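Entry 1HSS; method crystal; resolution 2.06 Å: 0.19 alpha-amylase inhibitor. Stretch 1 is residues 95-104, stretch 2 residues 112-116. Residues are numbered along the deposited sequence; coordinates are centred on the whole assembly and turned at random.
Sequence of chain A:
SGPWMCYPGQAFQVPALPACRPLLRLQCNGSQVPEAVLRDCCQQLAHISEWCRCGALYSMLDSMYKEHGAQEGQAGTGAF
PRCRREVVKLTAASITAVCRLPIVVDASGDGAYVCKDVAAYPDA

Stretch 1 95-104: ITAVCRLPIV
Stretch 2, residues 112-116: AYVCK

How does the helical start of stretch 1 meet stretch 2? Residues 95-98 are helical, with phi/psi near -68/-35. Thr96 (chi1 t) points CA-to-CB toward stretch 2, while Ile95 and Val98 point away. The CA-to-CB bond of Ala97 points sideways, with CB 3.8 Å from Tyr113 CB and 4.4 Å from Val114 CG2; its small methyl suits this close, buried packing.

What turn brings stretch 1 from its helix to the pairing with stretch 2? Arg100, at phi/psi 54/42, forms a Schellman motif: Arg100 N hydrogen-bonds to Ala97 O and Leu101 N hydrogen-bonds to Thr96 O, both at 2.9 Å. Leu101 (-112/119) and Pro102 (-76/155) then extend the chain.

What fills the bend? Tyr113 (-118/12; chi1 -78°, chi2 -80°) is the residue most covered, at 115 Å². Its ring edge meets Arg100 C, 3.7 Å from CE1, and Pro102 CD packs 4.0 Å from CE1. Its OH is hydrogen-bonded elsewhere in the structure.

What fixes the register? Ile103 (-127/159) pairs antiparallel with Ala112 (-164/-177), CA atoms 5.5 Å apart: Ile103 N donates to Ala112 O at 2.9 Å, and Ala112 N to Ile103 O at 3.1 Å. Their side chains share one face. Ile103, chi1 p and chi2 99°, sets CD1 3.9 Å from Ala112 CB and CG2 4.3 Å from Cys115 SG, so the branched side chain spans both apolar neighbours.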

# COMPACT_ATOMS: atom_id res chain seq x y z
N ILE A 95 0.26 -3.65 -3.70
CA ILE A 95 1.17 -3.89 -4.83
C ILE A 95 0.66 -3.23 -6.12
O ILE A 95 1.40 -2.62 -6.89
CB ILE A 95 1.37 -5.41 -5.07
CG1 ILE A 95 2.25 -5.99 -3.96
CG2 ILE A 95 1.98 -5.66 -6.45
CD1 ILE A 95 2.47 -7.49 -4.09
N THR A 96 -0.66 -3.15 -6.16
CA THR A 96 -1.45 -2.54 -7.21
C THR A 96 -1.34 -0.96 -7.16
O THR A 96 -1.04 -0.30 -8.18
CB THR A 96 -2.91 -3.14 -7.03
OG1 THR A 96 -3.59 -3.22 -8.27
CG2 THR A 96 -3.70 -2.42 -6.01
N ALA A 97 -1.22 -0.42 -5.95
CA ALA A 97 -0.86 0.98 -5.77
C ALA A 97 0.60 1.30 -6.19
O ALA A 97 0.85 2.30 -6.86
CB ALA A 97 -1.08 1.40 -4.31
N VAL A 98 1.56 0.46 -5.81
CA VAL A 98 2.92 0.73 -6.21
C VAL A 98 3.10 0.61 -7.72
O VAL A 98 3.79 1.43 -8.33
CB VAL A 98 3.96 -0.13 -5.43
CG1 VAL A 98 3.43 -0.47 -4.04
CG2 VAL A 98 4.36 -1.36 -6.22
N CYS A 99 2.28 -0.23 -8.35
CA CYS A 99 2.19 -0.30 -9.81
C CYS A 99 1.35 0.81 -10.47
O CYS A 99 1.32 0.92 -11.69
CB CYS A 99 1.63 -1.67 -10.27
SG CYS A 99 2.67 -3.15 -10.03
N ARG A 100 0.70 1.66 -9.66
CA ARG A 100 -0.24 2.68 -10.16
C ARG A 100 -1.35 2.09 -11.05
O ARG A 100 -1.76 2.69 -12.04
CB ARG A 100 0.48 3.82 -10.90
CG ARG A 100 1.97 3.95 -10.61
CD ARG A 100 2.29 5.02 -9.61
NE ARG A 100 3.61 5.58 -9.87
CZ ARG A 100 3.86 6.44 -10.86
NH1 ARG A 100 2.86 6.93 -11.59
NH2 ARG A 100 5.10 6.84 -11.07
N LEU A 101 -1.87 0.94 -10.62
CA LEU A 101 -2.94 0.25 -11.34
C LEU A 101 -4.20 0.32 -10.48
O LEU A 101 -4.19 -0.09 -9.33
CB LEU A 101 -2.55 -1.21 -11.59
CG LEU A 101 -1.96 -1.77 -12.89
CD1 LEU A 101 -1.57 -0.69 -13.85
CD2 LEU A 101 -0.79 -2.68 -12.59
N PRO A 102 -5.26 0.96 -11.00
CA PRO A 102 -6.52 1.02 -10.24
C PRO A 102 -7.31 -0.29 -10.27
O PRO A 102 -7.11 -1.17 -11.12
CB PRO A 102 -7.29 2.18 -10.90
CG PRO A 102 -6.78 2.20 -12.30
CD PRO A 102 -5.33 1.78 -12.23
N ILE A 103 -8.12 -0.45 -9.25
CA ILE A 103 -8.95 -1.63 -9.08
C ILE A 103 -10.38 -1.11 -8.87
O ILE A 103 -10.56 0.08 -8.63
CB ILE A 103 -8.44 -2.48 -7.87
CG1 ILE A 103 -8.38 -1.64 -6.59
CG2 ILE A 103 -7.02 -2.93 -8.12
CD1 ILE A 103 -9.56 -1.81 -5.65
N VAL A 104 -11.40 -1.93 -9.11
CA VAL A 104 -12.73 -1.51 -8.67
C VAL A 104 -13.15 -2.24 -7.41
O VAL A 104 -12.92 -3.45 -7.27
CB VAL A 104 -13.80 -1.59 -9.79
CG1 VAL A 104 -13.16 -1.87 -11.12
CG2 VAL A 104 -14.86 -2.58 -9.43
N ALA A 112 -10.23 2.40 -6.61
CA ALA A 112 -9.19 2.61 -5.59
C ALA A 112 -7.86 2.11 -6.15
O ALA A 112 -7.81 1.69 -7.30
CB ALA A 112 -9.55 1.85 -4.32
N TYR A 113 -6.79 2.15 -5.35
CA TYR A 113 -5.47 1.60 -5.75
C TYR A 113 -5.01 0.47 -4.84
O TYR A 113 -3.88 0.00 -4.93
CB TYR A 113 -4.40 2.69 -5.72
CG TYR A 113 -4.44 3.59 -6.91
CD1 TYR A 113 -3.88 3.19 -8.11
CD2 TYR A 113 -5.06 4.83 -6.86
CE1 TYR A 113 -3.95 4.00 -9.23
CE2 TYR A 113 -5.13 5.64 -7.96
CZ TYR A 113 -4.57 5.21 -9.14
OH TYR A 113 -4.62 6.02 -10.24
N VAL A 114 -5.93 -0.03 -4.03
CA VAL A 114 -5.58 -0.75 -2.83
C VAL A 114 -6.67 -1.83 -2.63
O VAL A 114 -7.82 -1.63 -3.04
CB VAL A 114 -5.49 0.29 -1.67
CG1 VAL A 114 -6.43 -0.01 -0.56
CG2 VAL A 114 -4.06 0.45 -1.21
N CYS A 115 -6.25 -3.03 -2.24
CA CYS A 115 -7.15 -4.18 -2.10
C CYS A 115 -7.49 -4.54 -0.66
O CYS A 115 -6.84 -5.40 -0.08
CB CYS A 115 -6.53 -5.41 -2.77
SG CYS A 115 -6.26 -5.22 -4.54
N LYS A 116 -8.64 -4.08 -0.17
CA LYS A 116 -9.02 -4.30 1.23
C LYS A 116 -9.32 -5.75 1.60
O LYS A 116 -9.08 -6.18 2.73
CB LYS A 116 -10.20 -3.41 1.63
CG LYS A 116 -11.51 -3.75 0.96
CD LYS A 116 -12.59 -2.76 1.38
CE LYS A 116 -13.86 -2.95 0.56
NZ LYS A 116 -14.68 -4.08 1.05